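Local atomic coordinates of peptide synthase (Silicibacter pomeroyi DSS-3, PDB entry 2QTP), a protein that is of unknown function but, as a DUF1185 family member with a variant of the Bacillus chorismate mutase fold, may take part in amino-acid metabolism. Residues A[26-38]-A[58-72]. Residues are numbered along the deposited sequence; the frame is centred on the assembly and turned at random.
Sequences PTRKAVAVAVIEN and LGALLGERCVQALGI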
loop_
_atom_site.group_PDB
_atom_site.type_symbol
_atom_site.label_atom_id
_atom_site.label_comp_id
_atom_site.label_asym_id
_atom_site.label_seq_id
_atom_site.Cartn_x
_atom_site.Cartn_y
_atom_site.Cartn_z
ATOM N N PRO A 26 -2.575 -3.113 -23.256
ATOM C CA PRO A 26 -2.992 -2.193 -22.194
ATOM C C PRO A 26 -1.965 -2.078 -21.102
ATOM O O PRO A 26 -1.325 -3.066 -20.773
ATOM C CB PRO A 26 -4.246 -2.869 -21.616
ATOM C CG PRO A 26 -4.814 -3.612 -22.786
ATOM C CD PRO A 26 -3.594 -4.143 -23.519
ATOM N N THR A 27 -1.815 -0.887 -20.535
ATOM C CA THR A 27 -0.942 -0.727 -19.420
ATOM C C THR A 27 -1.740 -1.029 -18.146
ATOM O O THR A 27 -2.940 -0.797 -18.085
ATOM C CB THR A 27 -0.279 0.659 -19.421
ATOM O OG1 THR A 27 -1.272 1.677 -19.419
ATOM C CG2 THR A 27 0.598 0.808 -20.672
ATOM N N ARG A 28 -1.081 -1.595 -17.144
ATOM C CA ARG A 28 -1.780 -2.042 -15.963
ATOM C C ARG A 28 -1.096 -1.642 -14.679
ATOM O O ARG A 28 0.137 -1.606 -14.592
ATOM C CB ARG A 28 -1.951 -3.564 -15.985
ATOM C CG ARG A 28 -2.707 -4.123 -17.185
ATOM C CD ARG A 28 -2.883 -5.616 -17.052
ATOM N NE ARG A 28 -1.575 -6.277 -17.020
ATOM C CZ ARG A 28 -1.345 -7.491 -16.527
ATOM N NH1 ARG A 28 -2.332 -8.214 -15.999
ATOM N NH2 ARG A 28 -0.119 -7.975 -16.554
ATOM N N LYS A 29 -1.910 -1.350 -13.671
ATOM C CA LYS A 29 -1.422 -1.031 -12.339
ATOM C C LYS A 29 -2.162 -1.932 -11.363
ATOM O O LYS A 29 -3.358 -2.213 -11.541
ATOM C CB LYS A 29 -1.738 0.416 -11.956
ATOM C CG LYS A 29 -1.384 1.468 -12.969
ATOM C CD LYS A 29 -1.707 2.826 -12.372
ATOM C CE LYS A 29 -1.249 3.980 -13.235
ATOM N NZ LYS A 29 -1.741 5.231 -12.608
ATOM N N ALA A 30 -1.475 -2.376 -10.323
ATOM C CA ALA A 30 -2.127 -3.163 -9.283
ATOM C C ALA A 30 -1.683 -2.617 -7.955
ATOM O O ALA A 30 -0.554 -2.116 -7.830
ATOM C CB ALA A 30 -1.784 -4.648 -9.408
ATOM N N VAL A 31 -2.561 -2.704 -6.964
ATOM C CA VAL A 31 -2.230 -2.322 -5.597
ATOM C C VAL A 31 -2.914 -3.317 -4.644
ATOM O O VAL A 31 -4.057 -3.691 -4.860
ATOM C CB VAL A 31 -2.595 -0.819 -5.265
ATOM C CG1 VAL A 31 -3.959 -0.456 -5.674
ATOM C CG2 VAL A 31 -2.394 -0.515 -3.758
ATOM N N ALA A 32 -2.167 -3.812 -3.665
ATOM C CA ALA A 32 -2.675 -4.729 -2.640
ATOM C C ALA A 32 -2.612 -3.968 -1.300
ATOM O O ALA A 32 -1.611 -3.307 -1.001
ATOM C CB ALA A 32 -1.844 -6.048 -2.599
ATOM N N VAL A 33 -3.696 -4.059 -0.532
ATOM C CA VAL A 33 -3.884 -3.328 0.717
ATOM C C VAL A 33 -4.263 -4.297 1.851
ATOM O O VAL A 33 -5.058 -5.237 1.639
ATOM C CB VAL A 33 -5.028 -2.278 0.563
ATOM C CG1 VAL A 33 -5.229 -1.534 1.829
ATOM C CG2 VAL A 33 -4.697 -1.335 -0.559
ATOM N N ALA A 34 -3.667 -4.084 3.029
ATOM C CA ALA A 34 -3.998 -4.854 4.256
ATOM C C ALA A 34 -4.407 -3.887 5.333
ATOM O O ALA A 34 -3.838 -2.801 5.458
ATOM C CB ALA A 34 -2.834 -5.714 4.741
ATOM N N VAL A 35 -5.449 -4.267 6.062
ATOM C CA VAL A 35 -5.917 -3.522 7.222
ATOM C C VAL A 35 -5.545 -4.338 8.450
ATOM O O VAL A 35 -5.997 -5.468 8.619
ATOM C CB VAL A 35 -7.431 -3.236 7.169
ATOM C CG1 VAL A 35 -7.890 -2.422 8.402
ATOM C CG2 VAL A 35 -7.794 -2.531 5.832
ATOM N N ILE A 36 -4.694 -3.767 9.304
ATOM C CA ILE A 36 -4.268 -4.458 10.512
ATOM C C ILE A 36 -4.553 -3.635 11.751
ATOM O O ILE A 36 -4.697 -2.444 11.661
ATOM C CB ILE A 36 -2.746 -4.769 10.487
ATOM C CG1 ILE A 36 -1.940 -3.470 10.359
ATOM C CG2 ILE A 36 -2.413 -5.723 9.345
ATOM C CD1 ILE A 36 -0.519 -3.563 10.837
ATOM N N GLU A 37 -4.619 -4.291 12.902
ATOM C CA GLU A 37 -4.708 -3.622 14.185
ATOM C C GLU A 37 -3.350 -3.006 14.510
ATOM O O GLU A 37 -2.315 -3.630 14.302
ATOM C CB GLU A 37 -5.129 -4.617 15.277
ATOM C CG GLU A 37 -5.214 -4.003 16.695
ATOM C CD GLU A 37 -5.553 -5.033 17.788
ATOM O OE1 GLU A 37 -6.691 -5.567 17.767
ATOM O OE2 GLU A 37 -4.678 -5.294 18.655
ATOM N N ASN A 38 -3.354 -1.754 14.963
ATOM C CA ASN A 38 -2.132 -1.068 15.372
ATOM C C ASN A 38 -1.895 -1.464 16.818
ATOM O O ASN A 38 -2.712 -1.134 17.680
ATOM C CB ASN A 38 -2.346 0.439 15.215
ATOM C CG ASN A 38 -1.178 1.273 15.617
ATOM O OD1 ASN A 38 -0.138 0.777 16.073
ATOM N ND2 ASN A 38 -1.370 2.611 15.515
ATOM N N LEU A 58 4.291 -7.897 5.718
ATOM C CA LEU A 58 3.227 -7.328 4.897
ATOM C C LEU A 58 3.721 -6.923 3.532
ATOM O O LEU A 58 3.058 -7.184 2.540
ATOM C CB LEU A 58 2.541 -6.144 5.565
ATOM C CG LEU A 58 1.490 -6.490 6.594
ATOM C CD1 LEU A 58 0.967 -5.172 7.113
ATOM C CD2 LEU A 58 0.391 -7.364 6.032
ATOM N N GLY A 59 4.881 -6.298 3.459
ATOM C CA GLY A 59 5.407 -5.895 2.159
ATOM C C GLY A 59 5.592 -7.054 1.209
ATOM O O GLY A 59 5.261 -6.986 0.008
ATOM N N ALA A 60 6.138 -8.137 1.750
ATOM C CA ALA A 60 6.314 -9.363 1.005
ATOM C C ALA A 60 4.951 -9.916 0.579
ATOM O O ALA A 60 4.762 -10.292 -0.568
ATOM C CB ALA A 60 7.072 -10.389 1.861
ATOM N N LEU A 61 4.013 -9.972 1.515
ATOM C CA LEU A 61 2.695 -10.512 1.253
ATOM C C LEU A 61 1.946 -9.706 0.177
ATOM O O LEU A 61 1.413 -10.277 -0.780
ATOM C CB LEU A 61 1.862 -10.542 2.546
ATOM C CG LEU A 61 0.360 -10.864 2.363
ATOM C CD1 LEU A 61 0.162 -12.301 1.888
ATOM C CD2 LEU A 61 -0.368 -10.643 3.652
ATOM N N LEU A 62 1.919 -8.387 0.345
ATOM C CA LEU A 62 1.202 -7.500 -0.562
ATOM C C LEU A 62 1.911 -7.388 -1.910
ATOM O O LEU A 62 1.257 -7.326 -2.970
ATOM C CB LEU A 62 0.970 -6.126 0.084
ATOM C CG LEU A 62 0.154 -6.067 1.384
ATOM C CD1 LEU A 62 0.173 -4.653 2.106
ATOM C CD2 LEU A 62 -1.285 -6.567 1.170
ATOM N N GLY A 63 3.240 -7.403 -1.900
ATOM C CA GLY A 63 3.985 -7.407 -3.168
ATOM C C GLY A 63 3.687 -8.651 -4.016
ATOM O O GLY A 63 3.567 -8.567 -5.224
ATOM N N GLU A 64 3.569 -9.799 -3.360
ATOM C CA GLU A 64 3.225 -11.061 -3.999
ATOM C C GLU A 64 1.786 -11.030 -4.519
ATOM O O GLU A 64 1.526 -11.541 -5.607
ATOM C CB GLU A 64 3.408 -12.230 -3.017
ATOM C CG GLU A 64 2.815 -13.594 -3.486
ATOM C CD GLU A 64 3.562 -14.221 -4.677
ATOM O OE1 GLU A 64 4.783 -13.977 -4.819
ATOM O OE2 GLU A 64 2.935 -14.980 -5.466
ATOM N N ARG A 65 0.856 -10.455 -3.755
ATOM C CA ARG A 65 -0.530 -10.337 -4.229
ATOM C C ARG A 65 -0.598 -9.488 -5.489
ATOM O O ARG A 65 -1.337 -9.817 -6.425
ATOM C CB ARG A 65 -1.476 -9.767 -3.158
ATOM C CG ARG A 65 -1.627 -10.639 -1.908
ATOM C CD ARG A 65 -2.184 -12.053 -2.181
ATOM N NE ARG A 65 -3.527 -11.966 -2.746
ATOM C CZ ARG A 65 -4.671 -12.011 -2.055
ATOM N NH1 ARG A 65 -4.687 -12.197 -0.730
ATOM N NH2 ARG A 65 -5.822 -11.887 -2.721
ATOM N N CYS A 66 0.198 -8.422 -5.538
ATOM C CA CYS A 66 0.270 -7.566 -6.735
ATOM C C CYS A 66 0.679 -8.323 -7.985
ATOM O O CYS A 66 0.011 -8.230 -9.012
ATOM C CB CYS A 66 1.237 -6.400 -6.520
ATOM S SG CYS A 66 0.545 -5.037 -5.628
ATOM N N VAL A 67 1.787 -9.059 -7.909
ATOM C CA VAL A 67 2.288 -9.824 -9.058
ATOM C C VAL A 67 1.342 -10.976 -9.427
ATOM O O VAL A 67 1.139 -11.240 -10.596
ATOM C CB VAL A 67 3.778 -10.295 -8.872
ATOM C CG1 VAL A 67 4.678 -9.082 -8.640
ATOM C CG2 VAL A 67 3.930 -11.300 -7.726
ATOM N N GLN A 68 0.759 -11.650 -8.446
ATOM C CA GLN A 68 -0.258 -12.648 -8.733
ATOM C C GLN A 68 -1.463 -12.038 -9.437
ATOM O O GLN A 68 -1.987 -12.637 -10.349
ATOM C CB GLN A 68 -0.735 -13.357 -7.474
ATOM C CG GLN A 68 0.245 -14.381 -6.950
ATOM C CD GLN A 68 -0.179 -14.964 -5.602
ATOM O OE1 GLN A 68 -0.806 -14.290 -4.771
ATOM N NE2 GLN A 68 0.178 -16.223 -5.375
ATOM N N ALA A 69 -1.896 -10.849 -9.028
ATOM C CA ALA A 69 -3.028 -10.182 -9.666
ATOM C C ALA A 69 -2.757 -9.825 -11.127
ATOM O O ALA A 69 -3.650 -9.867 -11.955
ATOM C CB ALA A 69 -3.405 -8.914 -8.886
ATOM N N LEU A 70 -1.535 -9.427 -11.422
ATOM C CA LEU A 70 -1.140 -9.022 -12.752
ATOM C C LEU A 70 -0.645 -10.214 -13.551
ATOM O O LEU A 70 -0.332 -10.089 -14.719
ATOM C CB LEU A 70 -0.003 -8.002 -12.679
ATOM C CG LEU A 70 -0.299 -6.603 -12.166
ATOM C CD1 LEU A 70 1.034 -5.912 -11.770
ATOM C CD2 LEU A 70 -1.110 -5.808 -13.184
ATOM N N GLY A 71 -0.546 -11.364 -12.905
ATOM C CA GLY A 71 -0.058 -12.565 -13.562
ATOM C C GLY A 71 1.314 -12.366 -14.162
ATOM O O GLY A 71 1.557 -12.791 -15.285
ATOM N N ILE A 72 2.215 -11.707 -13.438
ATOM C CA ILE A 72 3.563 -11.530 -13.959
ATOM C C ILE A 72 4.569 -12.057 -12.962
ATOM O O ILE A 72 4.226 -12.361 -11.820
ATOM C CB ILE A 72 3.889 -10.046 -14.308
ATOM C CG1 ILE A 72 3.905 -9.158 -13.057
ATOM C CG2 ILE A 72 2.900 -9.502 -15.319
ATOM C CD1 ILE A 72 4.304 -7.729 -13.354
#
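The CA atoms of A32 and L62, 5.2 Å apart, are the nearest pair where strand 26-37 and helix 58-70 run roughly antiparallel, their axes at 143° and 7.1 Å apart. Small residues permit this closeness: A30, A32 and A34 turn their CB atoms toward the helix. A32 CB lies 3.4 Å from L62 O, while L62 CD2 settles over the backbone between A32 and A34. C66 SG is 3.6 Å from A32 N, and A30 CB meets L70 CG at 3.7 Å. I36 CG2 and L58 CD1 approach tip to tip. At the other end R28, bent at chi3 (-62°), brings its guanidinium to the L70 carbonyl, just before the Schellman motif at G71. R28 NH2 donates to L70 O at 2.8 Å, on a lone pair in the carbonyl plane but 16° out of the guanidinium plane; R28 NH1 adds a weak bond. L70 CD2 lies over the centre of one guanidinium face of R28, 3.7 Å above its plane. R28 NH2 also salt-bridges D171. A leucine in place of R28 would probably leave L70 O without these donors and D171 without this salt bridge. The helix packs on the mixed sheet, C66 touching strand 162-171 and A69 strand 5-15; V31 and V33, turned away, touch strand 148-152.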